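Inulin fructotransferase (Bacillus sp. snu-7, PDB 2INV) cleaves inulin by intramolecular fructosyl transfer, a lyase reaction that releases a difructose anhydride. Local coordinates at residues 115-129 with 160-173. Numbering follows the deposited sequence.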
loop_
_atom_site.group_PDB
_atom_site.type_symbol
_atom_site.label_atom_id
_atom_site.label_comp_id
_atom_site.label_asym_id
_atom_site.label_seq_id
_atom_site.Cartn_x
_atom_site.Cartn_y
_atom_site.Cartn_z
ATOM N N VAL A 115 9.747 -27.081 3.045
ATOM C CA VAL A 115 9.747 -27.612 1.701
ATOM C C VAL A 115 10.890 -28.606 1.553
ATOM O O VAL A 115 12.064 -28.228 1.537
ATOM C CB VAL A 115 9.907 -26.451 0.705
ATOM C CG1 VAL A 115 9.899 -26.963 -0.720
ATOM C CG2 VAL A 115 8.786 -25.445 0.920
ATOM N N LEU A 116 10.537 -29.883 1.455
ATOM C CA LEU A 116 11.521 -30.948 1.312
ATOM C C LEU A 116 11.203 -31.702 0.023
ATOM O O LEU A 116 11.166 -32.935 -0.002
ATOM C CB LEU A 116 11.430 -31.896 2.510
ATOM C CG LEU A 116 11.506 -31.180 3.858
ATOM C CD1 LEU A 116 11.132 -32.141 4.974
ATOM C CD2 LEU A 116 12.907 -30.630 4.057
ATOM N N THR A 117 10.974 -30.945 -1.041
ATOM C CA THR A 117 10.630 -31.515 -2.324
ATOM C C THR A 117 11.742 -32.243 -3.052
ATOM O O THR A 117 12.921 -31.939 -2.907
ATOM C CB THR A 117 10.051 -30.437 -3.252
ATOM O OG1 THR A 117 10.917 -29.298 -3.260
ATOM C CG2 THR A 117 8.667 -30.020 -2.788
ATOM N N SER A 118 11.326 -33.209 -3.858
ATOM C CA SER A 118 12.230 -34.030 -4.655
ATOM C C SER A 118 12.494 -33.337 -5.992
ATOM O O SER A 118 11.667 -32.563 -6.479
ATOM C CB SER A 118 11.594 -35.399 -4.925
ATOM O OG SER A 118 11.319 -36.079 -3.702
ATOM N N PRO A 119 13.666 -33.585 -6.589
ATOM C CA PRO A 119 14.030 -32.985 -7.876
ATOM C C PRO A 119 12.916 -33.016 -8.940
ATOM O O PRO A 119 12.683 -32.016 -9.630
ATOM C CB PRO A 119 15.235 -33.803 -8.291
ATOM C CG PRO A 119 15.938 -33.985 -6.986
ATOM C CD PRO A 119 14.811 -34.310 -6.003
ATOM N N SER A 120 12.225 -34.153 -9.049
ATOM C CA SER A 120 11.160 -34.333 -10.034
ATOM C C SER A 120 9.894 -33.496 -9.819
ATOM O O SER A 120 9.018 -33.448 -10.695
ATOM C CB SER A 120 10.789 -35.815 -10.113
ATOM O OG SER A 120 10.561 -36.358 -8.831
ATOM N N ALA A 121 9.790 -32.868 -8.649
ATOM C CA ALA A 121 8.639 -32.023 -8.321
ATOM C C ALA A 121 9.132 -30.935 -7.367
ATOM O O ALA A 121 8.791 -30.926 -6.187
ATOM C CB ALA A 121 7.535 -32.861 -7.674
ATOM N N PRO A 122 9.968 -30.017 -7.878
ATOM C CA PRO A 122 10.565 -28.891 -7.153
ATOM C C PRO A 122 9.636 -28.060 -6.274
ATOM O O PRO A 122 9.878 -27.869 -5.078
ATOM C CB PRO A 122 11.151 -28.046 -8.277
ATOM C CG PRO A 122 11.642 -29.075 -9.221
ATOM C CD PRO A 122 10.512 -30.091 -9.250
ATOM N N GLN A 123 8.580 -27.562 -6.904
ATOM C CA GLN A 123 7.604 -26.683 -6.283
ATOM C C GLN A 123 6.728 -27.268 -5.180
ATOM O O GLN A 123 6.120 -28.327 -5.345
ATOM C CB GLN A 123 6.722 -26.094 -7.383
ATOM C CG GLN A 123 7.510 -25.703 -8.633
ATOM C CD GLN A 123 7.493 -26.773 -9.717
ATOM O OE1 GLN A 123 7.480 -27.974 -9.433
ATOM N NE2 GLN A 123 7.513 -26.335 -10.971
ATOM N N ALA A 124 6.652 -26.556 -4.057
ATOM C CA ALA A 124 5.825 -26.989 -2.935
ATOM C C ALA A 124 4.401 -26.913 -3.449
ATOM O O ALA A 124 3.598 -27.827 -3.256
ATOM C CB ALA A 124 6.009 -26.052 -1.740
ATOM N N PHE A 125 4.106 -25.805 -4.121
ATOM C CA PHE A 125 2.798 -25.583 -4.701
ATOM C C PHE A 125 2.935 -25.261 -6.178
ATOM O O PHE A 125 3.652 -24.333 -6.565
ATOM C CB PHE A 125 2.071 -24.444 -3.978
ATOM C CG PHE A 125 1.720 -24.770 -2.556
ATOM C CD1 PHE A 125 2.594 -24.475 -1.516
ATOM C CD2 PHE A 125 0.529 -25.427 -2.260
ATOM C CE1 PHE A 125 2.285 -24.834 -0.205
ATOM C CE2 PHE A 125 0.216 -25.789 -0.963
ATOM C CZ PHE A 125 1.101 -25.490 0.072
ATOM N N LEU A 126 2.250 -26.045 -7.000
ATOM C CA LEU A 126 2.269 -25.838 -8.436
ATOM C C LEU A 126 0.835 -25.674 -8.887
ATOM O O LEU A 126 0.041 -26.620 -8.871
ATOM C CB LEU A 126 2.920 -27.016 -9.149
ATOM C CG LEU A 126 3.015 -26.902 -10.675
ATOM C CD1 LEU A 126 3.744 -25.622 -11.073
ATOM C CD2 LEU A 126 3.741 -28.119 -11.213
ATOM N N VAL A 127 0.519 -24.442 -9.262
ATOM C CA VAL A 127 -0.807 -24.072 -9.705
ATOM C C VAL A 127 -0.878 -24.175 -11.218
ATOM O O VAL A 127 -0.160 -23.472 -11.934
ATOM C CB VAL A 127 -1.104 -22.633 -9.276
ATOM C CG1 VAL A 127 -2.544 -22.280 -9.565
ATOM C CG2 VAL A 127 -0.779 -22.468 -7.801
ATOM N N LYS A 128 -1.738 -25.054 -11.711
ATOM C CA LYS A 128 -1.864 -25.206 -13.146
ATOM C C LYS A 128 -3.083 -26.010 -13.518
ATOM O O LYS A 128 -3.535 -26.880 -12.781
ATOM C CB LYS A 128 -0.621 -25.881 -13.727
ATOM C CG LYS A 128 -0.378 -27.285 -13.182
ATOM C CD LYS A 128 0.857 -27.902 -13.839
ATOM C CE LYS A 128 1.052 -29.331 -13.354
ATOM N NZ LYS A 128 2.146 -30.023 -14.087
ATOM N N ARG A 129 -3.633 -25.693 -14.673
ATOM C CA ARG A 129 -4.784 -26.423 -15.146
ATOM C C ARG A 129 -4.873 -26.365 -16.643
ATOM O O ARG A 129 -4.445 -25.390 -17.281
ATOM C CB ARG A 129 -6.078 -25.886 -14.552
ATOM C CG ARG A 129 -7.263 -26.789 -14.850
ATOM C CD ARG A 129 -8.530 -26.316 -14.179
ATOM N NE ARG A 129 -8.985 -25.036 -14.707
ATOM C CZ ARG A 129 -10.038 -24.372 -14.243
ATOM N NH1 ARG A 129 -10.744 -24.871 -13.236
ATOM N NH2 ARG A 129 -10.389 -23.213 -14.782
ATOM N N GLY A 160 17.504 -26.001 -5.408
ATOM C CA GLY A 160 16.520 -26.537 -6.330
ATOM C C GLY A 160 15.068 -26.565 -5.891
ATOM O O GLY A 160 14.252 -27.237 -6.537
ATOM N N LYS A 161 14.721 -25.858 -4.820
ATOM C CA LYS A 161 13.334 -25.870 -4.363
ATOM C C LYS A 161 12.599 -24.588 -4.750
ATOM O O LYS A 161 13.199 -23.522 -4.871
ATOM C CB LYS A 161 13.282 -26.010 -2.847
ATOM C CG LYS A 161 13.836 -27.323 -2.320
ATOM C CD LYS A 161 14.213 -27.185 -0.862
ATOM C CE LYS A 161 14.776 -28.482 -0.303
ATOM N NZ LYS A 161 14.846 -28.442 1.182
ATOM N N THR A 162 11.294 -24.695 -4.962
ATOM C CA THR A 162 10.487 -23.523 -5.279
ATOM C C THR A 162 9.285 -23.528 -4.338
ATOM O O THR A 162 8.744 -24.591 -4.022
ATOM C CB THR A 162 9.992 -23.506 -6.735
ATOM O OG1 THR A 162 11.112 -23.435 -7.626
ATOM C CG2 THR A 162 9.111 -22.272 -6.965
ATOM N N GLY A 163 8.883 -22.342 -3.891
ATOM C CA GLY A 163 7.773 -22.229 -2.962
ATOM C C GLY A 163 6.397 -22.302 -3.595
ATOM O O GLY A 163 5.625 -23.230 -3.329
ATOM N N ILE A 164 6.070 -21.301 -4.404
ATOM C CA ILE A 164 4.777 -21.253 -5.078
ATOM C C ILE A 164 5.016 -20.916 -6.537
ATOM O O ILE A 164 5.659 -19.911 -6.852
ATOM C CB ILE A 164 3.868 -20.165 -4.476
ATOM C CG1 ILE A 164 3.482 -20.543 -3.048
ATOM C CG2 ILE A 164 2.616 -19.985 -5.336
ATOM C CD1 ILE A 164 2.713 -19.458 -2.306
ATOM N N GLU A 165 4.520 -21.756 -7.435
ATOM C CA GLU A 165 4.701 -21.494 -8.854
ATOM C C GLU A 165 3.408 -21.635 -9.628
ATOM O O GLU A 165 2.737 -22.669 -9.580
ATOM C CB GLU A 165 5.764 -22.414 -9.458
ATOM C CG GLU A 165 5.733 -22.425 -10.966
ATOM C CD GLU A 165 7.036 -22.863 -11.593
ATOM O OE1 GLU A 165 7.804 -23.599 -10.939
ATOM O OE2 GLU A 165 7.294 -22.455 -12.750
ATOM N N VAL A 166 3.062 -20.575 -10.345
ATOM C CA VAL A 166 1.846 -20.553 -11.146
ATOM C C VAL A 166 2.253 -20.663 -12.614
ATOM O O VAL A 166 2.659 -19.671 -13.236
ATOM C CB VAL A 166 1.074 -19.250 -10.915
ATOM C CG1 VAL A 166 -0.166 -19.222 -11.781
ATOM C CG2 VAL A 166 0.696 -19.148 -9.438
ATOM N N ALA A 167 2.128 -21.868 -13.166
ATOM C CA ALA A 167 2.527 -22.122 -14.544
ATOM C C ALA A 167 1.489 -21.855 -15.642
ATOM O O ALA A 167 1.858 -21.712 -16.809
ATOM C CB ALA A 167 3.030 -23.546 -14.656
ATOM N N SER A 168 0.205 -21.799 -15.299
ATOM C CA SER A 168 -0.816 -21.541 -16.315
ATOM C C SER A 168 -1.309 -20.110 -16.210
ATOM O O SER A 168 -1.215 -19.495 -15.148
ATOM C CB SER A 168 -1.998 -22.501 -16.151
ATOM O OG SER A 168 -1.552 -23.847 -16.062
ATOM N N ASP A 169 -1.848 -19.577 -17.302
ATOM C CA ASP A 169 -2.343 -18.211 -17.268
ATOM C C ASP A 169 -3.385 -18.135 -16.179
ATOM O O ASP A 169 -4.245 -19.012 -16.042
ATOM C CB ASP A 169 -2.903 -17.804 -18.623
ATOM C CG ASP A 169 -1.829 -17.800 -19.697
ATOM O OD1 ASP A 169 -0.628 -17.847 -19.336
ATOM O OD2 ASP A 169 -2.167 -17.743 -20.899
ATOM N N ASN A 170 -3.291 -17.075 -15.395
ATOM C CA ASN A 170 -4.164 -16.900 -14.250
ATOM C C ASN A 170 -4.804 -15.525 -14.203
ATOM O O ASN A 170 -4.282 -14.557 -14.752
ATOM C CB ASN A 170 -3.328 -17.086 -12.997
ATOM C CG ASN A 170 -2.051 -16.257 -13.039
ATOM O OD1 ASN A 170 -1.978 -15.174 -12.457
ATOM N ND2 ASN A 170 -1.046 -16.755 -13.753
ATOM N N ASP A 171 -5.955 -15.440 -13.551
ATOM C CA ASP A 171 -6.607 -14.161 -13.411
ATOM C C ASP A 171 -7.001 -13.871 -11.979
ATOM O O ASP A 171 -7.540 -14.714 -11.272
ATOM C CB ASP A 171 -7.834 -14.046 -14.307
ATOM C CG ASP A 171 -8.377 -12.633 -14.340
ATOM O OD1 ASP A 171 -7.558 -11.688 -14.250
ATOM O OD2 ASP A 171 -9.610 -12.451 -14.454
ATOM N N SER A 172 -6.691 -12.650 -11.572
ATOM C CA SER A 172 -6.989 -12.126 -10.251
ATOM C C SER A 172 -6.395 -12.924 -9.094
ATOM O O SER A 172 -7.071 -13.157 -8.091
ATOM C CB SER A 172 -8.500 -12.017 -10.072
ATOM O OG SER A 172 -8.812 -10.993 -9.148
ATOM N N PHE A 173 -5.136 -13.335 -9.208
ATOM C CA PHE A 173 -4.523 -14.076 -8.113
ATOM C C PHE A 173 -4.126 -13.080 -7.038
ATOM O O PHE A 173 -3.904 -11.897 -7.333
ATOM C CB PHE A 173 -3.312 -14.864 -8.608
ATOM C CG PHE A 173 -3.662 -16.239 -9.130
ATOM C CD1 PHE A 173 -4.911 -16.486 -9.688
ATOM C CD2 PHE A 173 -2.739 -17.273 -9.088
ATOM C CE1 PHE A 173 -5.235 -17.739 -10.197
ATOM C CE2 PHE A 173 -3.050 -18.529 -9.594
ATOM C CZ PHE A 173 -4.301 -18.768 -10.153
HETATM O O HOH W 1 13.684 -29.983 -4.765
#
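Gln123 and Glu165 meet on the outer side of two parallel strands, 123-127 and 162-166, neighbouring rungs of a right-handed parallel beta-helix. Gln123 NE2 donates to Glu165 OE1 at 2.8 Å. The oxygen lies in the amide plane but is reached from above the carboxylate plane, and the two planes stand 64° apart. A bend at chi2 (96°) turns the Gln123 amide toward Glu165, and its CG packs on Thr162 CB. With an alanine here, Glu165 OE1 would probably lose this donor, and Thr162 CB the CG that packs on it. The Leu126 side chain runs beside that of Glu165 on the same face, CD1 against CG. On the other face, which looks into the helix core, Val127 sits beside Val166, and Val127 CG1 meets the edge of the Phe173 ring at CE2. Ile138 touches both Val127 and Phe173. Backbone bonds hold the register, among them Glu165 N to Phe125 O and Val127 N to Glu165 O, both 2.9 Å. At one end, Ser168 OG accepts from Arg129 N. At the other, the extended Lys161 chain passes Thr117 OG1. Lys161 NZ donates to Gly147 O and, at 2.8 Å and in the carbonyl plane, to Val115 O.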